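Local coordinates for probable porin (Pseudomonas aeruginosa, PDB 4FSP), which probably forms an OprD-family beta-barrel channel through which small solutes cross the bacterial outer membrane, at residues L55-S60 with D72-L77; Q143-A148 with P294-T299; G229-I234 with E242-L247; R264-S269 with L282-M287. All blocks are in the same frame, centred on the assembly; numbering follows the deposited sequence.

Interaction 1 of 4, residues L55-S60 with D72-L77. With C8E ((hydroxyethyloxy)tri(ethyloxy)octane), chain H; C8E ((hydroxyethyloxy)tri(ethyloxy)octane), chain B.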
loop_
_atom_site.group_PDB
_atom_site.type_symbol
_atom_site.label_atom_id
_atom_site.label_comp_id
_atom_site.label_asym_id
_atom_site.label_seq_id
_atom_site.Cartn_x
_atom_site.Cartn_y
_atom_site.Cartn_z
ATOM N N LEU A 55 2.311 13.832 -13.553
ATOM C CA LEU A 55 1.347 13.896 -12.473
ATOM C C LEU A 55 1.290 15.285 -11.876
ATOM O O LEU A 55 2.229 15.724 -11.210
ATOM C CB LEU A 55 1.707 12.881 -11.381
ATOM C CG LEU A 55 0.666 12.782 -10.262
ATOM C CD1 LEU A 55 0.441 11.331 -9.883
ATOM C CD2 LEU A 55 1.090 13.578 -9.042
ATOM N N PHE A 56 0.173 15.963 -12.101
ATOM C CA PHE A 56 -0.084 17.264 -11.495
ATOM C C PHE A 56 -0.840 17.074 -10.180
ATOM O O PHE A 56 -1.984 16.602 -10.165
ATOM C CB PHE A 56 -0.898 18.115 -12.468
ATOM C CG PHE A 56 -1.321 19.453 -11.922
ATOM C CD1 PHE A 56 -0.414 20.498 -11.831
ATOM C CD2 PHE A 56 -2.642 19.680 -11.551
ATOM C CE1 PHE A 56 -0.813 21.746 -11.347
ATOM C CE2 PHE A 56 -3.050 20.925 -11.074
ATOM C CZ PHE A 56 -2.132 21.956 -10.969
ATOM N N ASP A 57 -0.202 17.436 -9.072
ATOM C CA ASP A 57 -0.800 17.226 -7.756
ATOM C C ASP A 57 -1.030 18.567 -7.083
ATOM O O ASP A 57 -0.088 19.204 -6.622
ATOM C CB ASP A 57 0.101 16.342 -6.891
ATOM C CG ASP A 57 -0.540 15.955 -5.561
ATOM O OD1 ASP A 57 -1.505 16.616 -5.135
ATOM O OD2 ASP A 57 -0.062 14.991 -4.923
ATOM N N TYR A 58 -2.295 18.969 -7.016
ATOM C CA TYR A 58 -2.689 20.249 -6.441
ATOM C C TYR A 58 -3.449 20.073 -5.128
ATOM O O TYR A 58 -4.356 19.246 -5.035
ATOM C CB TYR A 58 -3.582 21.001 -7.428
ATOM C CG TYR A 58 -4.292 22.180 -6.818
ATOM C CD1 TYR A 58 -3.630 23.386 -6.627
ATOM C CD2 TYR A 58 -5.626 22.098 -6.440
ATOM C CE1 TYR A 58 -4.279 24.490 -6.070
ATOM C CE2 TYR A 58 -6.283 23.195 -5.867
ATOM C CZ TYR A 58 -5.605 24.386 -5.692
ATOM O OH TYR A 58 -6.250 25.481 -5.140
ATOM N N ARG A 59 -3.099 20.879 -4.129
ATOM C CA ARG A 59 -3.759 20.845 -2.823
ATOM C C ARG A 59 -4.090 22.274 -2.396
ATOM O O ARG A 59 -3.182 23.068 -2.129
ATOM C CB ARG A 59 -2.828 20.227 -1.768
ATOM C CG ARG A 59 -2.253 18.853 -2.108
ATOM C CD ARG A 59 -3.252 17.754 -1.835
ATOM N NE ARG A 59 -2.787 16.449 -2.304
ATOM C CZ ARG A 59 -2.342 15.475 -1.514
ATOM N NH1 ARG A 59 -2.298 15.645 -0.197
ATOM N NH2 ARG A 59 -1.943 14.325 -2.045
ATOM N N SER A 60 -5.376 22.607 -2.320
ATOM C CA SER A 60 -5.768 23.949 -1.897
ATOM C C SER A 60 -5.563 24.063 -0.397
ATOM O O SER A 60 -5.369 23.058 0.284
ATOM C CB SER A 60 -7.241 24.201 -2.191
ATOM O OG SER A 60 -8.051 23.584 -1.183
ATOM N N ASP A 72 -8.664 19.230 -3.573
ATOM C CA ASP A 72 -7.459 18.619 -4.138
ATOM C C ASP A 72 -7.747 18.199 -5.569
ATOM O O ASP A 72 -8.892 17.835 -5.917
ATOM C CB ASP A 72 -6.992 17.380 -3.346
ATOM C CG ASP A 72 -6.659 17.698 -1.906
ATOM O OD1 ASP A 72 -6.449 18.895 -1.602
ATOM O OD2 ASP A 72 -6.598 16.756 -1.071
ATOM N N LEU A 73 -6.704 18.238 -6.391
ATOM C CA LEU A 73 -6.817 17.850 -7.787
ATOM C C LEU A 73 -5.641 16.976 -8.179
ATOM O O LEU A 73 -4.484 17.308 -7.894
ATOM C CB LEU A 73 -6.836 19.089 -8.685
ATOM C CG LEU A 73 -8.156 19.847 -8.748
ATOM C CD1 LEU A 73 -7.992 21.129 -9.550
ATOM C CD2 LEU A 73 -9.174 18.944 -9.397
ATOM N N LEU A 74 -5.938 15.860 -8.837
ATOM C CA LEU A 74 -4.905 15.006 -9.397
ATOM C C LEU A 74 -5.038 14.951 -10.917
ATOM O O LEU A 74 -6.010 14.408 -11.450
ATOM C CB LEU A 74 -4.996 13.596 -8.817
ATOM C CG LEU A 74 -4.181 13.259 -7.563
ATOM C CD1 LEU A 74 -4.353 11.784 -7.182
ATOM C CD2 LEU A 74 -2.706 13.591 -7.754
ATOM N N GLY A 75 -4.066 15.527 -11.613
ATOM C CA GLY A 75 -4.032 15.453 -13.061
ATOM C C GLY A 75 -2.981 14.444 -13.480
ATOM O O GLY A 75 -1.803 14.568 -13.116
ATOM N N LYS A 76 -3.403 13.432 -14.231
ATOM C CA LYS A 76 -2.483 12.392 -14.670
ATOM C C LYS A 76 -2.458 12.271 -16.189
ATOM O O LYS A 76 -3.506 12.225 -16.842
ATOM C CB LYS A 76 -2.856 11.049 -14.036
ATOM C CG LYS A 76 -2.936 11.110 -12.518
ATOM C CD LYS A 76 -3.999 10.179 -11.957
ATOM C CE LYS A 76 -3.605 8.732 -12.115
ATOM N NZ LYS A 76 -4.549 7.864 -11.361
ATOM N N LEU A 77 -1.255 12.232 -16.746
ATOM C CA LEU A 77 -1.085 11.899 -18.153
ATOM C C LEU A 77 -0.116 10.720 -18.298
ATOM O O LEU A 77 0.974 10.721 -17.718
ATOM C CB LEU A 77 -0.595 13.112 -18.948
ATOM C CG LEU A 77 -0.458 12.898 -20.458
ATOM C CD1 LEU A 77 -1.819 12.624 -21.083
ATOM C CD2 LEU A 77 0.205 14.099 -21.123
HETATM C C2 C8E H . -11.522 13.054 -20.598
HETATM C C3 C8E H . -10.109 13.114 -20.039
HETATM C C4 C8E H . -10.021 14.157 -18.938
HETATM C C5 C8E H . -8.869 15.122 -19.182
HETATM C C6 C8E H . -7.689 14.785 -18.277
HETATM C C7 C8E H . -6.605 15.860 -18.335
HETATM C C8 C8E H . -5.658 15.760 -17.144
HETATM O O9 C8E H . -4.314 15.735 -17.580
HETATM C C10 C8E H . -3.471 16.542 -16.792
HETATM C C11 C8E H . -2.029 16.065 -16.944
HETATM O O12 C8E H . -1.201 17.095 -16.460
HETATM C C13 C8E H . 0.163 16.766 -16.347
HETATM C C14 C8E H . 0.934 18.079 -16.452
HETATM C C1 C8E B . -5.718 24.734 -10.082
HETATM C C2 C8E B . -5.933 26.094 -9.427
HETATM C C3 C8E B . -4.615 26.711 -8.970
HETATM C C4 C8E B . -4.824 27.700 -7.828
HETATM C C5 C8E B . -3.983 28.962 -7.988
HETATM C C6 C8E B . -3.599 29.579 -6.640
HETATM C C7 C8E B . -2.510 30.638 -6.803
HETATM C C8 C8E B . -2.274 31.454 -5.536
HETATM O O9 C8E B . -1.298 30.856 -4.707
HETATM C C10 C8E B . -0.092 31.586 -4.665
HETATM C C11 C8E B . 0.381 31.728 -3.222
HETATM O O12 C8E B . 1.252 30.669 -2.915
HETATM C C13 C8E B . 2.577 31.011 -3.253
#
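Tyr58 holds its CG anti to the backbone N (chi1 167°) while Leu73 holds its own anti to the carbonyl carbon (chi1 -78°), and the two side chains meet on one face of a beta hairpin in the wall of the porin barrel, strands 47-59 and 67-80. Tyr58 CD2 lies 3.9 Å from Leu73 CB. C8E of chain B covers one ring face, its C1 above the centre, and its C3 comes 3.7 Å from Tyr58 CE1; the backbone N of Ser60 sits over the opposite face, toward the rim. The hydroxyl of Tyr58 is hydrogen-bonded to Ser23. C8E of chain H passes Gly75, with C10 3.9 Å from Gly75 CA. Detergent on this face is consistent with the membrane side of the wall. The other face carries charge, as expected toward the channel. There Arg59 NE donates to the syn lone pair of Asp57 OD1 at 3.1 Å in a salt bridge, the oxygen tilted 28° out of the guanidinium plane. Asp72 OD2 lies 4.0 Å from Arg59 NE, well out of that plane, a purely electrostatic approach; Asp72 OD1 has its salt bridge with Lys113. Leu74 lies alongside Asp57, its CD2 3.9 Å from Asp57 CG and also touching Leu55 CD2. Backbone bonds join Tyr58 with Leu73 and Phe56 with Gly75 in both directions, the shortest being Phe56 N to Gly75 O at 2.6 Å.

Interaction 2 of 4, residues Q143-A148 with P294-T299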
loop_
_atom_site.group_PDB
_atom_site.type_symbol
_atom_site.label_atom_id
_atom_site.label_comp_id
_atom_site.label_asym_id
_atom_site.label_seq_id
_atom_site.Cartn_x
_atom_site.Cartn_y
_atom_site.Cartn_z
ATOM N N GLN A 143 -4.107 3.436 -8.115
ATOM C CA GLN A 143 -5.523 3.571 -8.452
ATOM C C GLN A 143 -6.195 4.659 -7.612
ATOM O O GLN A 143 -5.853 4.851 -6.433
ATOM C CB GLN A 143 -6.269 2.251 -8.244
ATOM C CG GLN A 143 -6.028 1.219 -9.322
ATOM C CD GLN A 143 -6.194 1.780 -10.723
ATOM O OE1 GLN A 143 -5.214 2.151 -11.375
ATOM N NE2 GLN A 143 -7.437 1.842 -11.194
ATOM N N VAL A 144 -7.148 5.368 -8.214
ATOM C CA VAL A 144 -7.974 6.305 -7.457
ATOM C C VAL A 144 -9.369 5.741 -7.259
ATOM O O VAL A 144 -10.003 5.309 -8.220
ATOM C CB VAL A 144 -8.071 7.672 -8.140
ATOM C CG1 VAL A 144 -8.903 8.625 -7.283
ATOM C CG2 VAL A 144 -6.682 8.235 -8.341
ATOM N N PHE A 145 -9.827 5.730 -6.008
ATOM C CA PHE A 145 -11.156 5.230 -5.659
ATOM C C PHE A 145 -12.098 6.413 -5.471
ATOM O O PHE A 145 -11.682 7.480 -5.019
ATOM C CB PHE A 145 -11.096 4.397 -4.361
ATOM C CG PHE A 145 -10.320 3.093 -4.496
ATOM C CD1 PHE A 145 -8.928 3.087 -4.504
ATOM C CD2 PHE A 145 -10.985 1.880 -4.609
ATOM C CE1 PHE A 145 -8.214 1.895 -4.639
ATOM C CE2 PHE A 145 -10.279 0.676 -4.737
ATOM C CZ PHE A 145 -8.893 0.688 -4.763
ATOM N N GLN A 146 -13.367 6.239 -5.809
ATOM C CA GLN A 146 -14.347 7.291 -5.550
ATOM C C GLN A 146 -15.129 6.931 -4.304
ATOM O O GLN A 146 -15.479 5.769 -4.097
ATOM C CB GLN A 146 -15.320 7.477 -6.722
ATOM C CG GLN A 146 -14.667 7.878 -8.060
ATOM C CD GLN A 146 -13.954 9.222 -8.008
ATOM O OE1 GLN A 146 -14.416 10.157 -7.351
ATOM N NE2 GLN A 146 -12.827 9.326 -8.714
ATOM N N GLY A 147 -15.391 7.931 -3.473
ATOM C CA GLY A 147 -16.265 7.755 -2.333
ATOM C C GLY A 147 -16.108 8.890 -1.341
ATOM O O GLY A 147 -15.856 10.036 -1.723
ATOM N N ALA A 148 -16.279 8.570 -0.065
ATOM C CA ALA A 148 -16.196 9.556 1.000
ATOM C C ALA A 148 -15.459 8.921 2.152
ATOM O O ALA A 148 -15.708 7.765 2.495
ATOM C CB ALA A 148 -17.581 9.976 1.449
ATOM N N PRO A 294 -8.013 -12.347 1.113
ATOM C CA PRO A 294 -8.687 -11.505 0.124
ATOM C C PRO A 294 -8.319 -10.041 0.275
ATOM O O PRO A 294 -8.041 -9.546 1.388
ATOM C CB PRO A 294 -10.165 -11.681 0.472
ATOM C CG PRO A 294 -10.160 -11.853 1.962
ATOM C CD PRO A 294 -8.840 -12.558 2.315
ATOM N N TYR A 295 -8.324 -9.359 -0.865
ATOM C CA TYR A 295 -8.114 -7.915 -0.958
ATOM C C TYR A 295 -8.585 -7.425 -2.324
ATOM O O TYR A 295 -8.850 -8.236 -3.209
ATOM C CB TYR A 295 -6.654 -7.544 -0.688
ATOM C CG TYR A 295 -5.573 -8.242 -1.526
ATOM C CD1 TYR A 295 -5.240 -9.583 -1.320
ATOM C CD2 TYR A 295 -4.827 -7.525 -2.455
ATOM C CE1 TYR A 295 -4.227 -10.189 -2.051
ATOM C CE2 TYR A 295 -3.819 -8.123 -3.184
ATOM C CZ TYR A 295 -3.516 -9.449 -2.974
ATOM O OH TYR A 295 -2.509 -10.034 -3.705
ATOM N N LEU A 296 -8.717 -6.115 -2.496
ATOM C CA LEU A 296 -9.352 -5.591 -3.712
ATOM C C LEU A 296 -8.384 -5.530 -4.893
ATOM O O LEU A 296 -7.179 -5.298 -4.712
ATOM C CB LEU A 296 -9.928 -4.193 -3.467
ATOM C CG LEU A 296 -10.920 -4.069 -2.310
ATOM C CD1 LEU A 296 -11.246 -2.606 -2.013
ATOM C CD2 LEU A 296 -12.175 -4.862 -2.618
ATOM N N GLU A 297 -8.912 -5.740 -6.096
ATOM C CA GLU A 297 -8.186 -5.399 -7.316
ATOM C C GLU A 297 -7.683 -3.956 -7.241
ATOM O O GLU A 297 -8.395 -3.057 -6.759
ATOM C CB GLU A 297 -9.097 -5.529 -8.541
ATOM C CG GLU A 297 -9.547 -6.943 -8.851
ATOM C CD GLU A 297 -10.231 -7.040 -10.204
ATOM O OE1 GLU A 297 -10.368 -5.996 -10.882
ATOM O OE2 GLU A 297 -10.630 -8.158 -10.599
ATOM N N GLY A 298 -6.464 -3.731 -7.721
ATOM C CA GLY A 298 -5.880 -2.399 -7.717
ATOM C C GLY A 298 -5.109 -2.046 -6.456
ATOM O O GLY A 298 -4.528 -0.959 -6.370
ATOM N N THR A 299 -5.098 -2.955 -5.481
ATOM C CA THR A 299 -4.447 -2.697 -4.194
ATOM C C THR A 299 -3.325 -3.696 -3.944
ATOM O O THR A 299 -3.327 -4.773 -4.522
ATOM C CB THR A 299 -5.465 -2.795 -3.010
ATOM O OG1 THR A 299 -5.773 -4.172 -2.735
ATOM C CG2 THR A 299 -6.754 -2.019 -3.325
HETATM O O HOH W 1 -3.491 1.413 -6.199
#
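Apolar contacts centre on the Phe145 ring, which reaches across to the 294-299 segment with its far end, its CG anti to the carbonyl carbon (chi1 -67°). Phe145 CZ touches the methyl CG2 of Thr299 at 3.7 Å, the two side chains crossing at about a right angle. Leu296 CD1 comes more loosely to Phe145 CE2, 4.4 Å away. Beside this, the aliphatic part of Gln143 packs on bare backbone: its CG lies 4.0 Å from Gly298 CA. These groups meet a type II beta turn, Leu296 to Thr299, with Gly298 third in it at a positive phi of 89°. The turn belongs to the long loop after strand 278-288, and the contact is centred about 11 Å from the centre of the chain, consistent with the inward-folded loops that narrow the channel in OprD-family porins. Polar links across the contact run through one water: Gln143 N donates to it at 2.9 Å, and the water donates to Gly298 O at 2.6 Å. Within the turn, Leu296 O accepts twice, from Thr299 N at 3.2 Å and from Thr299 OG1, which approaches a lone pair in the carbonyl plane at 2.7 Å. The amide oxygen of Gln143 is held by Arg139.

Interaction 3 of 4, residues G229-I234 with E242-L247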
loop_
_atom_site.group_PDB
_atom_site.type_symbol
_atom_site.label_atom_id
_atom_site.label_comp_id
_atom_site.label_asym_id
_atom_site.label_seq_id
_atom_site.Cartn_x
_atom_site.Cartn_y
_atom_site.Cartn_z
ATOM N N GLY A 229 -4.081 -5.037 14.773
ATOM C CA GLY A 229 -2.646 -4.898 14.638
ATOM C C GLY A 229 -1.975 -4.180 15.796
ATOM O O GLY A 229 -2.587 -3.384 16.509
ATOM N N LEU A 230 -0.694 -4.451 15.979
ATOM C CA LEU A 230 0.076 -3.839 17.057
ATOM C C LEU A 230 1.457 -3.525 16.515
ATOM O O LEU A 230 2.115 -4.408 15.942
ATOM C CB LEU A 230 0.207 -4.821 18.237
ATOM C CG LEU A 230 1.121 -4.330 19.375
ATOM C CD1 LEU A 230 0.478 -3.145 20.062
ATOM C CD2 LEU A 230 1.428 -5.445 20.416
ATOM N N LYS A 231 1.899 -2.283 16.682
ATOM C CA LYS A 231 3.266 -1.914 16.331
ATOM C C LYS A 231 4.003 -1.352 17.537
ATOM O O LYS A 231 3.458 -0.512 18.262
ATOM C CB LYS A 231 3.250 -0.868 15.226
ATOM C CG LYS A 231 2.654 -1.362 13.925
ATOM C CD LYS A 231 2.565 -0.199 12.957
ATOM C CE LYS A 231 2.204 -0.655 11.562
ATOM N NZ LYS A 231 2.409 0.466 10.605
ATOM N N GLY A 232 5.242 -1.797 17.743
ATOM C CA GLY A 232 6.032 -1.331 18.869
ATOM C C GLY A 232 7.505 -1.147 18.548
ATOM O O GLY A 232 8.019 -1.782 17.615
ATOM N N ARG A 233 8.178 -0.276 19.311
ATOM C CA ARG A 233 9.625 -0.054 19.191
ATOM C C ARG A 233 10.245 -0.032 20.578
ATOM O O ARG A 233 9.715 0.616 21.470
ATOM C CB ARG A 233 9.927 1.304 18.540
ATOM C CG ARG A 233 8.966 1.728 17.452
ATOM C CD ARG A 233 9.094 0.823 16.241
ATOM N NE ARG A 233 8.010 0.966 15.271
ATOM C CZ ARG A 233 8.058 1.771 14.214
ATOM N NH1 ARG A 233 9.131 2.518 13.996
ATOM N NH2 ARG A 233 7.029 1.835 13.379
ATOM N N ILE A 234 11.366 -0.719 20.764
ATOM C CA ILE A 234 12.151 -0.547 21.987
ATOM C C ILE A 234 13.569 -0.134 21.603
ATOM O O ILE A 234 14.028 -0.460 20.509
ATOM C CB ILE A 234 12.192 -1.830 22.841
ATOM C CG1 ILE A 234 13.139 -2.856 22.226
ATOM C CG2 ILE A 234 10.803 -2.427 22.981
ATOM C CD1 ILE A 234 13.150 -4.169 22.957
ATOM N N GLU A 242 11.949 -3.130 16.205
ATOM C CA GLU A 242 10.576 -2.808 15.868
ATOM C C GLU A 242 9.804 -4.090 15.611
ATOM O O GLU A 242 10.357 -5.073 15.114
ATOM C CB GLU A 242 10.526 -1.931 14.612
ATOM C CG GLU A 242 11.603 -0.853 14.579
ATOM C CD GLU A 242 11.642 -0.098 13.257
ATOM O OE1 GLU A 242 11.198 -0.655 12.231
ATOM O OE2 GLU A 242 12.114 1.057 13.244
ATOM N N SER A 243 8.520 -4.073 15.937
ATOM C CA SER A 243 7.682 -5.245 15.752
ATOM C C SER A 243 6.396 -4.782 15.125
ATOM O O SER A 243 5.950 -3.665 15.372
ATOM C CB SER A 243 7.387 -5.899 17.093
ATOM O OG SER A 243 7.085 -4.892 18.050
ATOM N N ASP A 244 5.782 -5.648 14.331
ATOM C CA ASP A 244 4.608 -5.266 13.566
ATOM C C ASP A 244 3.820 -6.558 13.517
ATOM O O ASP A 244 4.263 -7.533 12.914
ATOM C CB ASP A 244 5.069 -4.780 12.166
ATOM C CG ASP A 244 3.912 -4.424 11.217
ATOM O OD1 ASP A 244 2.742 -4.780 11.485
ATOM O OD2 ASP A 244 4.176 -3.795 10.157
ATOM N N LEU A 245 2.670 -6.598 14.179
ATOM C CA LEU A 245 1.915 -7.846 14.253
ATOM C C LEU A 245 0.512 -7.626 13.716
ATOM O O LEU A 245 -0.123 -6.616 14.015
ATOM C CB LEU A 245 1.863 -8.364 15.697
ATOM C CG LEU A 245 3.217 -8.572 16.400
ATOM C CD1 LEU A 245 3.017 -8.824 17.897
ATOM C CD2 LEU A 245 4.021 -9.712 15.768
ATOM N N ARG A 246 0.036 -8.560 12.901
ATOM C CA ARG A 246 -1.200 -8.351 12.171
ATOM C C ARG A 246 -2.025 -9.620 12.144
ATOM O O ARG A 246 -1.565 -10.647 11.656
ATOM C CB ARG A 246 -0.896 -7.942 10.720
ATOM C CG ARG A 246 0.161 -6.850 10.572
ATOM C CD ARG A 246 0.337 -6.424 9.110
ATOM N NE ARG A 246 1.447 -5.478 8.937
ATOM C CZ ARG A 246 1.852 -5.004 7.758
ATOM N NH1 ARG A 246 1.256 -5.384 6.635
ATOM N NH2 ARG A 246 2.856 -4.151 7.707
ATOM N N LEU A 247 -3.244 -9.540 12.662
ATOM C CA LEU A 247 -4.197 -10.640 12.565
ATOM C C LEU A 247 -5.374 -10.157 11.741
ATOM O O LEU A 247 -5.861 -9.036 11.950
ATOM C CB LEU A 247 -4.699 -11.058 13.956
ATOM C CG LEU A 247 -3.673 -11.669 14.916
ATOM C CD1 LEU A 247 -4.278 -11.852 16.306
ATOM C CD2 LEU A 247 -3.228 -13.009 14.382
#
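The axes of strands 229-234 and 242-247 approach to 4.7 Å and their N-to-C directions are 172° apart, with Leu230 facing Leu245 and Gly232 facing Ser243 as hydrogen-bonded pairs in this antiparallel barrel hairpin. On the polar face, Arg233, bent at chi2 (-67°), leans across Glu242: its CD packs 3.4 Å from Glu242 CG, and NH1 forms a salt bridge with Glu242 OE2 at 3.4 Å. That oxygen lies well out of the guanidinium plane, leaving charge attraction without a directed N-H, and Arg233 is poorly ordered. Glu242 OE1 is salt-bridged to Arg273. Lys231 lies alongside Asp244, CE 4.0 Å from Asp244 OD2. Arg246 grips Asp244 side-on, NE to OD1 at 2.9 Å and NH2 to OD2 at 2.8 Å. Arg246 also makes a cation-pi contact with Tyr302 of a loop, consistent with this face lining the channel. Leu230 and Leu245 share the opposite face. Backbone hydrogen bonds join Gly229 to Ser213 and Lys231 to Thr211 on strand 210-219, and Glu242 to Thr271 on strand 262-273.

Interaction 4 of 4, residues R264-S269 with L282-M287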
loop_
_atom_site.group_PDB
_atom_site.type_symbol
_atom_site.label_atom_id
_atom_site.label_comp_id
_atom_site.label_asym_id
_atom_site.label_seq_id
_atom_site.Cartn_x
_atom_site.Cartn_y
_atom_site.Cartn_z
ATOM N N ARG A 264 -8.151 -16.847 7.835
ATOM C CA ARG A 264 -7.559 -16.312 9.052
ATOM C C ARG A 264 -6.092 -16.160 8.782
ATOM O O ARG A 264 -5.392 -17.131 8.491
ATOM C CB ARG A 264 -7.716 -17.276 10.218
ATOM C CG ARG A 264 -9.125 -17.494 10.634
ATOM C CD ARG A 264 -9.605 -18.878 10.287
ATOM N NE ARG A 264 -10.857 -19.132 10.998
ATOM C CZ ARG A 264 -11.647 -20.166 10.782
ATOM N NH1 ARG A 264 -11.324 -21.071 9.873
ATOM N NH2 ARG A 264 -12.756 -20.297 11.477
ATOM N N SER A 265 -5.627 -14.935 8.908
ATOM C CA SER A 265 -4.310 -14.566 8.468
ATOM C C SER A 265 -3.481 -14.079 9.646
ATOM O O SER A 265 -3.960 -13.292 10.478
ATOM C CB SER A 265 -4.466 -13.428 7.434
ATOM O OG SER A 265 -3.295 -12.640 7.367
ATOM N N PHE A 266 -2.242 -14.544 9.727
ATOM C CA PHE A 266 -1.276 -13.891 10.598
ATOM C C PHE A 266 -0.112 -13.450 9.736
ATOM O O PHE A 266 0.299 -14.167 8.824
ATOM C CB PHE A 266 -0.728 -14.802 11.717
ATOM C CG PHE A 266 0.435 -14.170 12.479
ATOM C CD1 PHE A 266 0.208 -13.338 13.581
ATOM C CD2 PHE A 266 1.745 -14.356 12.056
ATOM C CE1 PHE A 266 1.286 -12.727 14.259
ATOM C CE2 PHE A 266 2.822 -13.745 12.728
ATOM C CZ PHE A 266 2.588 -12.936 13.832
ATOM N N SER A 267 0.442 -12.292 10.062
ATOM C CA SER A 267 1.533 -11.720 9.303
ATOM C C SER A 267 2.230 -10.756 10.240
ATOM O O SER A 267 1.613 -9.829 10.766
ATOM C CB SER A 267 0.973 -10.964 8.102
ATOM O OG SER A 267 2.010 -10.508 7.254
ATOM N N GLY A 268 3.515 -10.977 10.470
ATOM C CA GLY A 268 4.239 -10.161 11.422
ATOM C C GLY A 268 5.715 -10.037 11.127
ATOM O O GLY A 268 6.285 -10.872 10.422
ATOM N N SER A 269 6.338 -8.998 11.677
ATOM C CA SER A 269 7.750 -8.753 11.439
ATOM C C SER A 269 8.459 -8.249 12.663
ATOM O O SER A 269 7.856 -7.636 13.559
ATOM C CB SER A 269 7.963 -7.714 10.334
ATOM O OG SER A 269 7.461 -6.442 10.726
ATOM N N LEU A 282 13.016 -9.913 9.958
ATOM C CA LEU A 282 12.538 -11.271 9.977
ATOM C C LEU A 282 11.042 -11.119 9.886
ATOM O O LEU A 282 10.446 -10.331 10.643
ATOM C CB LEU A 282 12.917 -11.919 11.306
ATOM C CG LEU A 282 12.411 -13.333 11.577
ATOM C CD1 LEU A 282 12.970 -14.275 10.543
ATOM C CD2 LEU A 282 12.825 -13.782 12.972
ATOM N N GLY A 283 10.429 -11.835 8.949
ATOM C CA GLY A 283 8.988 -11.759 8.787
ATOM C C GLY A 283 8.427 -13.162 8.808
ATOM O O GLY A 283 9.113 -14.119 8.410
ATOM N N TYR A 284 7.198 -13.299 9.297
ATOM C CA TYR A 284 6.545 -14.597 9.307
ATOM C C TYR A 284 5.075 -14.436 9.016
ATOM O O TYR A 284 4.444 -13.465 9.440
ATOM C CB TYR A 284 6.729 -15.312 10.648
ATOM C CG TYR A 284 5.961 -16.616 10.740
ATOM C CD1 TYR A 284 6.429 -17.772 10.129
ATOM C CD2 TYR A 284 4.754 -16.685 11.415
ATOM C CE1 TYR A 284 5.713 -18.963 10.200
ATOM C CE2 TYR A 284 4.038 -17.872 11.494
ATOM C CZ TYR A 284 4.521 -19.002 10.889
ATOM O OH TYR A 284 3.804 -20.172 10.977
ATOM N N GLN A 285 4.509 -15.411 8.318
ATOM C CA GLN A 285 3.154 -15.253 7.805
ATOM C C GLN A 285 2.489 -16.605 7.656
ATOM O O GLN A 285 3.141 -17.590 7.279
ATOM C CB GLN A 285 3.209 -14.515 6.464
ATOM C CG GLN A 285 1.882 -14.303 5.766
ATOM C CD GLN A 285 1.996 -13.248 4.665
ATOM O OE1 GLN A 285 2.217 -12.054 4.941
ATOM N NE2 GLN A 285 1.865 -13.687 3.410
ATOM N N ARG A 286 1.192 -16.647 7.941
ATOM C CA ARG A 286 0.469 -17.904 7.937
ATOM C C ARG A 286 -0.962 -17.675 7.522
ATOM O O ARG A 286 -1.612 -16.771 8.032
ATOM C CB ARG A 286 0.492 -18.522 9.335
ATOM C CG ARG A 286 -0.466 -19.673 9.500
ATOM C CD ARG A 286 0.251 -20.963 9.700
ATOM N NE ARG A 286 -0.110 -21.607 10.957
ATOM C CZ ARG A 286 -0.230 -22.920 11.112
ATOM N NH1 ARG A 286 -0.023 -23.744 10.091
ATOM N NH2 ARG A 286 -0.556 -23.410 12.291
ATOM N N MET A 287 -1.448 -18.494 6.594
ATOM C CA MET A 287 -2.844 -18.444 6.186
ATOM C C MET A 287 -3.575 -19.661 6.763
ATOM O O MET A 287 -3.142 -20.804 6.570
ATOM C CB MET A 287 -2.933 -18.463 4.648
ATOM C CG MET A 287 -2.213 -17.311 3.961
ATOM S SD MET A 287 -3.026 -15.735 4.290
ATOM C CE MET A 287 -1.677 -14.822 5.030
#
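Gln285 OE1 accepts two hydrogen bonds, one from Ser267 OG at 2.8 Å and one from the backbone N of Asn305. The Ser267 hydroxyl, anti to its own backbone N (chi1 -174°), arrives in the amide plane on a lone pair and also accepts from Val304 N. Gln285 NE2 donates to the carbonyls of Asp311 and Phe312, fixing the buried amide at both ends. All four partners lie between strands 278-288 and 318-327, so Ser267 and Gln285 hold this loop against the wall. On the same face, Met287 bends back so that CE lies 3.6 Å from Ser265 OG. On the opposite face of this antiparallel barrel hairpin, Phe266 and Tyr284 cross at about a right angle, Phe266 CE2 coming 3.8 Å from Tyr284 CD2 at the edge of the tyrosine ring. Backbone bonds tie Phe266 to Arg286 and Gly268 to Tyr284, two each. Strand 240-252 flanks 262-273, its Leu245 and Leu247 packing on Phe266; strand 318-327 flanks 278-288, with Trp320 meeting the Tyr284 ring.

How the interactions relate
Interactions 1, 3 and 4 are hairpins of the barrel wall, whereas interaction 2 joins the short strand 145-146 and the residues before it to a turn, nearer the chain's centre. Interactions 3 and 4, centres 12 Å apart, are continuous: neighbouring strands 240-252 and 262-273 are probably hydrogen-bonded from Ser269 N to Asp244 O (2.8 Å) and from Ser267 N to Arg246 O (3.0 Å). Interaction 1 lies across the chain's centre from both, about 34 Å and 36 Å between centres. Interaction 2 touches interaction 1 where Lys76 NZ packs on Val144 CG2 (3.7 Å); its nearest atoms are about 7 Å from interaction 4. C8E touches interaction 1; a bound C8E also lies about 6 Å from the Leu230 side chain.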